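Pectate lyase/Amb allergen (Acidovorax citrulli, PDB 4HWV) is a polysaccharide lyase family 1 protein that binds calcium and probably cleaves pectate, the polygalacturonate of plant cell walls. Local coordinates at residues T24-H29 and P452-S457; G317-L322 and A413-S418; D101-G106 and R156-I161. All coordinates share one frame; numbering follows the deposited sequence. Where two conformers were deposited one is given.

Contact 1 of 3, residues T24-H29 and P452-S457; sequences TGWASH and PAWKPS
Trp26 and Trp454 meet on the outside of a right-handed parallel beta-helix, the fold of polysaccharide lyase family 1, where loops from near the two ends of the chain lie against the strands. The closest touch is between benzo carbons, Trp26 CZ2 and Trp454 CZ3, 3.6 Å apart; a second, looser approach brings Trp26 NE1 to 4.0 Å from Trp454 CZ3. The indole planes are nearly parallel, 15° apart, but they are slid past one another, with the five-membered ring of Trp26 and the six-membered ring of Trp454 5.9 Å apart between centroids. The two indoles therefore lie one beyond the other, with little stacking. Tryptophan suits both places because its wide, flat side chain can cover several neighbouring residues at once.

Each ring also has neighbours within its own loop. Pro456 CD sits 3.8 Å above the plane of Trp454, near its rim, and Trp26 CZ3 lies over the His29 ring in a similar off-centre way. Trp454 holds CG between its backbone N and carbonyl carbon (chi1 79°), which turns the indole toward the other loop.

Farther out, Trp454 packs on Met345, His347 and Lys376 of strands 345-356 and 376-387. Trp26 meets the rings of Phe459 and Tyr460, the latter edge-to-face, and its NE1 makes a weak hydrogen bond to Met345 O. The backbone beneath Trp26 is fixed through its N, bonded to Thr325 OG1, and by the 3-10 turn of residues 26-28. Gly25, with its positive phi, leads into that turn, and its O accepts two bonds from one residue: Ser28 N at 2.9 Å and Ser28 OG at 2.7 Å.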
loop_
_atom_site.group_PDB
_atom_site.type_symbol
_atom_site.label_atom_id
_atom_site.label_comp_id
_atom_site.label_asym_id
_atom_site.label_seq_id
_atom_site.Cartn_x
_atom_site.Cartn_y
_atom_site.Cartn_z
ATOM N N THR A 24 -14.884 -8.936 27.164
ATOM C CA THR A 24 -14.853 -8.032 28.302
ATOM C C THR A 24 -15.674 -6.793 27.955
ATOM O O THR A 24 -16.196 -6.680 26.841
ATOM C CB THR A 24 -13.404 -7.577 28.546
ATOM O OG1 THR A 24 -12.852 -7.160 27.291
ATOM C CG2 THR A 24 -12.560 -8.690 29.150
ATOM N N GLY A 25 -15.773 -5.844 28.882
ATOM C CA GLY A 25 -16.454 -4.586 28.600
ATOM C C GLY A 25 -17.930 -4.755 28.290
ATOM O O GLY A 25 -18.569 -5.684 28.777
ATOM N N TRP A 26 -18.498 -3.835 27.519
ATOM C CA TRP A 26 -19.931 -3.871 27.313
ATOM C C TRP A 26 -20.403 -5.178 26.651
ATOM O O TRP A 26 -21.515 -5.628 26.907
ATOM C CB TRP A 26 -20.355 -2.680 26.473
ATOM C CG TRP A 26 -20.630 -1.394 27.198
ATOM C CD1 TRP A 26 -20.061 -0.177 26.923
ATOM C CD2 TRP A 26 -21.609 -1.158 28.227
ATOM N NE1 TRP A 26 -20.615 0.793 27.722
ATOM C CE2 TRP A 26 -21.578 0.229 28.519
ATOM C CE3 TRP A 26 -22.529 -1.976 28.913
ATOM C CZ2 TRP A 26 -22.413 0.810 29.478
ATOM C CZ3 TRP A 26 -23.360 -1.388 29.855
ATOM C CH2 TRP A 26 -23.292 -0.014 30.129
ATOM N N ALA A 27 -19.573 -5.795 25.813
ATOM C CA ALA A 27 -19.936 -7.075 25.189
ATOM C C ALA A 27 -20.129 -8.198 26.222
ATOM O O ALA A 27 -20.724 -9.235 25.915
ATOM C CB ALA A 27 -18.904 -7.497 24.158
ATOM N N SER A 28 -19.599 -8.015 27.430
ATOM C CA SER A 28 -19.741 -9.021 28.488
ATOM C C SER A 28 -20.936 -8.756 29.403
ATOM O O SER A 28 -21.221 -9.556 30.292
ATOM C CB SER A 28 -18.455 -9.112 29.304
ATOM O OG SER A 28 -18.295 -8.016 30.198
ATOM N N HIS A 29 -21.643 -7.647 29.193
ATOM C CA HIS A 29 -22.729 -7.274 30.087
ATOM C C HIS A 29 -24.027 -7.921 29.632
ATOM O O HIS A 29 -24.269 -8.018 28.445
ATOM C CB HIS A 29 -22.874 -5.753 30.088
ATOM C CG HIS A 29 -23.968 -5.274 30.985
ATOM N ND1 HIS A 29 -23.787 -5.045 32.335
ATOM C CD2 HIS A 29 -25.281 -5.054 30.738
ATOM C CE1 HIS A 29 -24.939 -4.680 32.870
ATOM N NE2 HIS A 29 -25.863 -4.681 31.925
ATOM N N PRO A 452 -20.488 14.077 34.196
ATOM C CA PRO A 452 -20.765 12.650 33.985
ATOM C C PRO A 452 -21.665 12.058 35.070
ATOM O O PRO A 452 -21.608 12.477 36.245
ATOM C CB PRO A 452 -19.375 12.016 34.043
ATOM C CG PRO A 452 -18.454 13.099 33.629
ATOM C CD PRO A 452 -19.044 14.368 34.174
ATOM N N ALA A 453 -22.491 11.094 34.667
ATOM C CA ALA A 453 -23.452 10.465 35.568
ATOM C C ALA A 453 -23.539 8.969 35.303
ATOM O O ALA A 453 -24.559 8.341 35.596
ATOM C CB ALA A 453 -24.827 11.118 35.430
ATOM N N TRP A 454 -22.470 8.398 34.748
ATOM C CA TRP A 454 -22.331 6.943 34.689
ATOM C C TRP A 454 -20.890 6.561 34.905
ATOM O O TRP A 454 -19.983 7.364 34.721
ATOM C CB TRP A 454 -22.801 6.376 33.342
ATOM C CG TRP A 454 -21.795 6.529 32.232
ATOM C CD1 TRP A 454 -21.412 7.702 31.646
ATOM C CD2 TRP A 454 -21.065 5.485 31.552
ATOM N NE1 TRP A 454 -20.503 7.458 30.643
ATOM C CE2 TRP A 454 -20.257 6.111 30.573
ATOM C CE3 TRP A 454 -21.022 4.086 31.670
ATOM C CZ2 TRP A 454 -19.419 5.392 29.714
ATOM C CZ3 TRP A 454 -20.182 3.365 30.820
ATOM C CH2 TRP A 454 -19.395 4.026 29.845
ATOM N N LYS A 455 -20.673 5.317 35.295
ATOM C CA LYS A 455 -19.325 4.781 35.265
ATOM C C LYS A 455 -19.347 3.335 34.824
ATOM O O LYS A 455 -20.212 2.555 35.229
ATOM C CB LYS A 455 -18.618 4.935 36.601
ATOM C CG LYS A 455 -19.297 4.232 37.745
ATOM C CD LYS A 455 -18.739 4.723 39.099
ATOM C CE LYS A 455 -18.624 6.229 39.130
ATOM N NZ LYS A 455 -18.681 6.794 40.511
ATOM N N PRO A 456 -18.397 2.977 33.959
ATOM C CA PRO A 456 -18.400 1.613 33.414
ATOM C C PRO A 456 -18.236 0.524 34.467
ATOM O O PRO A 456 -18.749 -0.562 34.237
ATOM C CB PRO A 456 -17.249 1.614 32.406
ATOM C CG PRO A 456 -16.463 2.864 32.664
ATOM C CD PRO A 456 -17.391 3.848 33.316
ATOM N N SER A 457 -17.583 0.798 35.599
ATOM C CA SER A 457 -17.412 -0.235 36.624
ATOM C C SER A 457 -18.748 -0.691 37.233
ATOM O O SER A 457 -18.807 -1.738 37.880
ATOM C CB SER A 457 -16.445 0.232 37.718
ATOM O OG SER A 457 -16.950 1.402 38.340
#

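Contact 2 of 3, residues G317-L322 and A413-S418; sequences GNPRML and ALFSAS
Phe415 projects from the short link between helices 405-414 and 417-420 onto an Asx turn in the loop before beta-helix strand 324-327. With CG anti to the carbonyl carbon (chi1 -59°), its ring is directed at the loop. Phe415 CB starts the contact 4.0 Å from Pro319 CG, and the ring's CG is closer to that same atom. From there the proline crosses the face: Pro319 CD stands 3.4 Å from the centroid of the Phe415 ring and only 8° off the normal, a well-centred CH-pi contact. Proline suits the spot because its rigid ring presents slightly polarised C-H groups next to nitrogen.

The remaining ring atoms have different neighbours. Phe415 CD1 lies 3.6 Å from Arg320 CZ, over the centre of the guanidinium face; the two planes are perpendicular, so the ring meets the charged group by its edge. Arg320 NE is turned to Glu419 in a salt bridge. Phe415 CE1 approaches Asn318 OD1 at 3.5 Å, and Phe415 CE2 comes 3.7 Å from Gly317 O, while Phe415 CZ, at the tip, is 3.6 Å from Pro319 CD. Cys420, joined by a disulfide to Cys411, also packs against Phe415.

Asparagine can shape the turn through its own amide: Asn318 OD1 accepts from Arg320 N at 2.8 Å, with an N-H...O angle of 155°.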
loop_
_atom_site.group_PDB
_atom_site.type_symbol
_atom_site.label_atom_id
_atom_site.label_comp_id
_atom_site.label_asym_id
_atom_site.label_seq_id
_atom_site.Cartn_x
_atom_site.Cartn_y
_atom_site.Cartn_z
ATOM N N GLY A 317 -30.681 7.850 16.594
ATOM C CA GLY A 317 -30.058 8.739 17.572
ATOM C C GLY A 317 -30.583 8.389 18.947
ATOM O O GLY A 317 -31.255 9.193 19.607
ATOM N N ASN A 318 -30.244 7.180 19.391
ATOM C CA ASN A 318 -30.895 6.571 20.537
ATOM C C ASN A 318 -29.888 6.377 21.661
ATOM O O ASN A 318 -28.970 5.569 21.530
ATOM C CB ASN A 318 -31.505 5.230 20.104
ATOM C CG ASN A 318 -32.339 4.571 21.180
ATOM O OD1 ASN A 318 -32.129 4.778 22.381
ATOM N ND2 ASN A 318 -33.313 3.764 20.751
ATOM N N PRO A 319 -30.047 7.135 22.761
ATOM C CA PRO A 319 -29.086 7.060 23.869
ATOM C C PRO A 319 -29.191 5.789 24.700
ATOM O O PRO A 319 -28.486 5.671 25.698
ATOM C CB PRO A 319 -29.440 8.279 24.721
ATOM C CG PRO A 319 -30.897 8.481 24.487
ATOM C CD PRO A 319 -31.131 8.102 23.034
ATOM N N ARG A 320 -30.054 4.861 24.293
ATOM C CA ARG A 320 -30.123 3.530 24.915
ATOM C C ARG A 320 -29.332 2.485 24.126
ATOM O O ARG A 320 -29.206 1.335 24.543
ATOM C CB ARG A 320 -31.588 3.127 25.098
ATOM C CG ARG A 320 -32.316 4.159 25.946
ATOM C CD ARG A 320 -33.821 4.001 26.005
ATOM N NE ARG A 320 -34.358 5.046 26.870
ATOM C CZ ARG A 320 -35.632 5.428 26.900
ATOM N NH1 ARG A 320 -36.514 4.850 26.095
ATOM N NH2 ARG A 320 -36.014 6.405 27.725
ATOM N N MET A 321 -28.789 2.909 22.987
ATOM C CA MET A 321 -27.960 2.065 22.124
ATOM C C MET A 321 -26.508 2.546 22.172
ATOM O O MET A 321 -26.155 3.436 22.949
ATOM C CB MET A 321 -28.473 2.162 20.680
ATOM C CG MET A 321 -29.929 1.717 20.513
ATOM S SD MET A 321 -30.085 -0.067 20.740
ATOM C CE MET A 321 -31.868 -0.247 20.892
ATOM N N LEU A 322 -25.663 1.943 21.345
ATOM C CA LEU A 322 -24.311 2.446 21.099
ATOM C C LEU A 322 -23.401 2.347 22.328
ATOM O O LEU A 322 -22.497 3.173 22.515
ATOM C CB LEU A 322 -24.339 3.869 20.523
ATOM C CG LEU A 322 -25.309 4.082 19.352
ATOM C CD1 LEU A 322 -25.275 5.550 18.924
ATOM C CD2 LEU A 322 -25.041 3.156 18.148
ATOM N N ALA A 413 -37.475 15.059 25.149
ATOM C CA ALA A 413 -38.880 14.745 24.895
ATOM C C ALA A 413 -39.079 13.309 24.418
ATOM O O ALA A 413 -40.155 12.737 24.580
ATOM C CB ALA A 413 -39.451 15.721 23.882
ATOM N N LEU A 414 -38.047 12.730 23.812
ATOM C CA LEU A 414 -38.137 11.357 23.319
ATOM C C LEU A 414 -37.594 10.362 24.334
ATOM O O LEU A 414 -38.046 9.216 24.392
ATOM C CB LEU A 414 -37.385 11.203 21.992
ATOM C CG LEU A 414 -37.958 12.017 20.828
ATOM C CD1 LEU A 414 -37.032 11.988 19.625
ATOM C CD2 LEU A 414 -39.340 11.503 20.444
ATOM N N PHE A 415 -36.629 10.805 25.133
ATOM C CA PHE A 415 -35.959 9.936 26.097
ATOM C C PHE A 415 -36.051 10.546 27.494
ATOM O O PHE A 415 -37.116 10.491 28.122
ATOM C CB PHE A 415 -34.515 9.648 25.630
ATOM C CG PHE A 415 -34.467 8.995 24.281
ATOM C CD1 PHE A 415 -34.746 7.638 24.141
ATOM C CD2 PHE A 415 -34.235 9.749 23.138
ATOM C CE1 PHE A 415 -34.745 7.041 22.892
ATOM C CE2 PHE A 415 -34.231 9.158 21.881
ATOM C CZ PHE A 415 -34.483 7.801 21.758
ATOM N N SER A 416 -34.969 11.146 27.980
ATOM C CA SER A 416 -35.012 11.883 29.247
ATOM C C SER A 416 -33.834 12.832 29.324
ATOM O O SER A 416 -32.869 12.669 28.593
ATOM C CB SER A 416 -34.994 10.937 30.452
ATOM O OG SER A 416 -33.798 10.179 30.483
ATOM N N ALA A 417 -33.907 13.819 30.208
ATOM C CA ALA A 417 -32.814 14.780 30.341
ATOM C C ALA A 417 -31.475 14.110 30.645
ATOM O O ALA A 417 -30.470 14.430 30.011
ATOM C CB ALA A 417 -33.137 15.820 31.405
ATOM N N SER A 418 -31.450 13.172 31.591
ATOM C CA SER A 418 -30.190 12.512 31.938
ATOM C C SER A 418 -29.642 11.700 30.765
ATOM O O SER A 418 -28.445 11.706 30.500
ATOM C CB SER A 418 -30.333 11.634 33.187
ATOM O OG SER A 418 -31.280 10.594 32.998
#

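Contact 3 of 3, residues D101-G106 and R156-I161; sequences DRYVAG and RRVVTI
Tyr103 reaches from helix 100-105 to Val158 and Val159, at the end of helix 143-159, by its phenol tip. The meeting is mainly van der Waals. Tyr103 OH is 3.6 Å from Val158 CG1 and equally far from Val158 CB, and Val158 CG2 stands near the plane of the ring, at its edge, 4.1 Å from Tyr103 CE1. Val159 adds a looser touch, its CG1 4.1 Å from Tyr103 OH. Val158 has CG1 anti to its backbone N (chi1 172°) and CG2 anti to the carbonyl carbon, an orientation in which both methyls come near the phenol. A beta-branched valine keeps its two methyls close to the backbone, so the phenol can come near the helix.

Aromatic and further apolar contacts steady the ring: Tyr98 stacks on Tyr103, which also packs on Leu154 of the longer helix.

Polar bonds hold the surroundings in place. Tyr103 OH hydrogen-bonds to Asn90 OD1, a residue that Val159 also touches. Where helix 143-159 gives way to strand 160-163 of the beta-helix, Arg156 O accepts Thr160 N at 3.1 Å, and Val158 O is bound by Arg50 NH2. On helix 100-105, Ala105 packs on His259 of the second subunit.

The calcium ion, held by Asp227, Asp278 and Asp282, lies about 12 Å from the side chain of Val159. Tyrosine suits a buried helix junction like this one: its ring and the flank of its oxygen pack against apolar valines, while the hydroxyl has a hydrogen-bond partner in Asn90 OD1.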
loop_
_atom_site.group_PDB
_atom_site.type_symbol
_atom_site.label_atom_id
_atom_site.label_comp_id
_atom_site.label_asym_id
_atom_site.label_seq_id
_atom_site.Cartn_x
_atom_site.Cartn_y
_atom_site.Cartn_z
ATOM N N ASP A 101 -14.429 -0.933 -14.464
ATOM C CA ASP A 101 -15.052 -1.171 -15.767
ATOM C C ASP A 101 -16.033 -2.322 -15.782
ATOM O O ASP A 101 -17.034 -2.269 -16.483
ATOM C CB ASP A 101 -14.011 -1.302 -16.872
ATOM C CG ASP A 101 -13.542 0.041 -17.335
ATOM O OD1 ASP A 101 -14.256 0.617 -18.174
ATOM O OD2 ASP A 101 -12.509 0.537 -16.829
ATOM N N ARG A 102 -15.742 -3.378 -15.028
ATOM C CA ARG A 102 -16.689 -4.478 -14.887
ATOM C C ARG A 102 -17.990 -3.997 -14.224
ATOM O O ARG A 102 -19.087 -4.351 -14.645
ATOM C CB ARG A 102 -16.055 -5.604 -14.048
ATOM C CG ARG A 102 -15.057 -6.515 -14.803
ATOM C CD ARG A 102 -15.709 -7.886 -15.067
ATOM N NE ARG A 102 -16.751 -7.685 -16.066
ATOM C CZ ARG A 102 -16.548 -7.659 -17.378
ATOM N NH1 ARG A 102 -15.336 -7.870 -17.882
ATOM N NH2 ARG A 102 -17.572 -7.422 -18.177
ATOM N N TYR A 103 -17.854 -3.209 -13.157
ATOM C CA TYR A 103 -19.042 -2.719 -12.468
ATOM C C TYR A 103 -19.897 -1.841 -13.379
ATOM O O TYR A 103 -21.129 -1.919 -13.342
ATOM C CB TYR A 103 -18.677 -1.962 -11.193
ATOM C CG TYR A 103 -18.337 -2.861 -10.024
ATOM C CD1 TYR A 103 -19.292 -3.727 -9.506
ATOM C CD2 TYR A 103 -17.098 -2.811 -9.410
ATOM C CE1 TYR A 103 -19.010 -4.543 -8.442
ATOM C CE2 TYR A 103 -16.804 -3.629 -8.320
ATOM C CZ TYR A 103 -17.768 -4.483 -7.844
ATOM O OH TYR A 103 -17.505 -5.283 -6.765
ATOM N N VAL A 104 -19.250 -1.021 -14.204
ATOM C CA VAL A 104 -19.985 -0.195 -15.163
ATOM C C VAL A 104 -20.668 -1.076 -16.228
ATOM O O VAL A 104 -21.864 -0.923 -16.501
ATOM C CB VAL A 104 -19.071 0.857 -15.810
ATOM C CG1 VAL A 104 -19.781 1.546 -16.989
ATOM C CG2 VAL A 104 -18.624 1.860 -14.739
ATOM N N ALA A 105 -19.911 -2.013 -16.798
ATOM C CA ALA A 105 -20.413 -2.858 -17.880
ATOM C C ALA A 105 -21.513 -3.808 -17.427
ATOM O O ALA A 105 -22.381 -4.159 -18.216
ATOM C CB ALA A 105 -19.266 -3.655 -18.511
ATOM N N GLY A 106 -21.483 -4.217 -16.160
ATOM C CA GLY A 106 -22.375 -5.265 -15.674
ATOM C C GLY A 106 -23.534 -4.720 -14.844
ATOM O O GLY A 106 -24.251 -5.484 -14.191
ATOM N N ARG A 156 -21.806 -2.526 -3.949
ATOM C CA ARG A 156 -22.354 -2.712 -2.607
ATOM C C ARG A 156 -22.822 -4.148 -2.388
ATOM O O ARG A 156 -22.525 -4.767 -1.361
ATOM C CB ARG A 156 -23.507 -1.743 -2.377
ATOM C CG ARG A 156 -24.056 -1.823 -0.971
ATOM C CD ARG A 156 -25.276 -0.930 -0.797
ATOM N NE ARG A 156 -25.002 0.513 -0.879
ATOM C CZ ARG A 156 -24.586 1.271 0.135
ATOM N NH1 ARG A 156 -24.333 0.738 1.322
ATOM N NH2 ARG A 156 -24.423 2.579 -0.035
ATOM N N ARG A 157 -23.529 -4.691 -3.377
ATOM C CA ARG A 157 -24.079 -6.035 -3.270
ATOM C C ARG A 157 -23.010 -7.134 -3.360
ATOM O O ARG A 157 -23.250 -8.279 -2.953
ATOM C CB ARG A 157 -25.163 -6.213 -4.320
ATOM C CG ARG A 157 -26.374 -5.288 -4.027
ATOM C CD ARG A 157 -27.411 -5.206 -5.141
ATOM N NE ARG A 157 -28.091 -6.481 -5.287
ATOM C CZ ARG A 157 -27.974 -7.252 -6.359
ATOM N NH1 ARG A 157 -27.227 -6.839 -7.368
ATOM N NH2 ARG A 157 -28.613 -8.420 -6.426
ATOM N N VAL A 158 -21.817 -6.783 -3.833
ATOM C CA VAL A 158 -20.709 -7.719 -3.878
ATOM C C VAL A 158 -19.875 -7.641 -2.593
ATOM O O VAL A 158 -19.572 -8.658 -1.978
ATOM C CB VAL A 158 -19.829 -7.428 -5.111
ATOM C CG1 VAL A 158 -18.548 -8.245 -5.088
ATOM C CG2 VAL A 158 -20.606 -7.731 -6.377
ATOM N N VAL A 159 -19.472 -6.433 -2.203
ATOM C CA VAL A 159 -18.467 -6.312 -1.155
ATOM C C VAL A 159 -19.056 -6.350 0.255
ATOM O O VAL A 159 -18.311 -6.519 1.221
ATOM C CB VAL A 159 -17.578 -5.040 -1.304
ATOM C CG1 VAL A 159 -16.913 -5.008 -2.683
ATOM C CG2 VAL A 159 -18.378 -3.758 -1.027
ATOM N N THR A 160 -20.377 -6.173 0.374
ATOM C CA THR A 160 -21.037 -6.219 1.683
ATOM C C THR A 160 -21.480 -7.642 2.000
ATOM O O THR A 160 -22.174 -8.262 1.185
ATOM C CB THR A 160 -22.269 -5.307 1.724
ATOM O OG1 THR A 160 -21.899 -3.997 1.295
ATOM C CG2 THR A 160 -22.797 -5.204 3.123
ATOM N N ILE A 161 -21.088 -8.144 3.173
ATOM C CA ILE A 161 -21.315 -9.529 3.549
ATOM C C ILE A 161 -22.124 -9.570 4.843
ATOM O O ILE A 161 -21.683 -9.042 5.876
ATOM C CB ILE A 161 -19.973 -10.271 3.774
ATOM C CG1 ILE A 161 -19.054 -10.167 2.549
ATOM C CG2 ILE A 161 -20.233 -11.722 4.168
ATOM C CD1 ILE A 161 -19.574 -10.866 1.296
#

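The touching residues of contacts 1 and 3 are all buried; in contact 2 three of five are, with Phe415 partly exposed and Arg320 exposed. Each contact lies more than 20 Å from the centre of the chain, between loops or helices that surround the beta-helix. Contact 1 brings together loops far apart in sequence by a purely aromatic touch. Contact 2, about 17 Å from it between centres, buries the most surface and combines a proline CH-pi contact with an exposed arginine at the ring edge. Contact 3, on the opposite side of the chain's centre from contact 1, joins two helices through aliphatic packing around a hydrogen-bonded phenol. No hydrogen bond crosses any of them, and no secondary-structure element is shared.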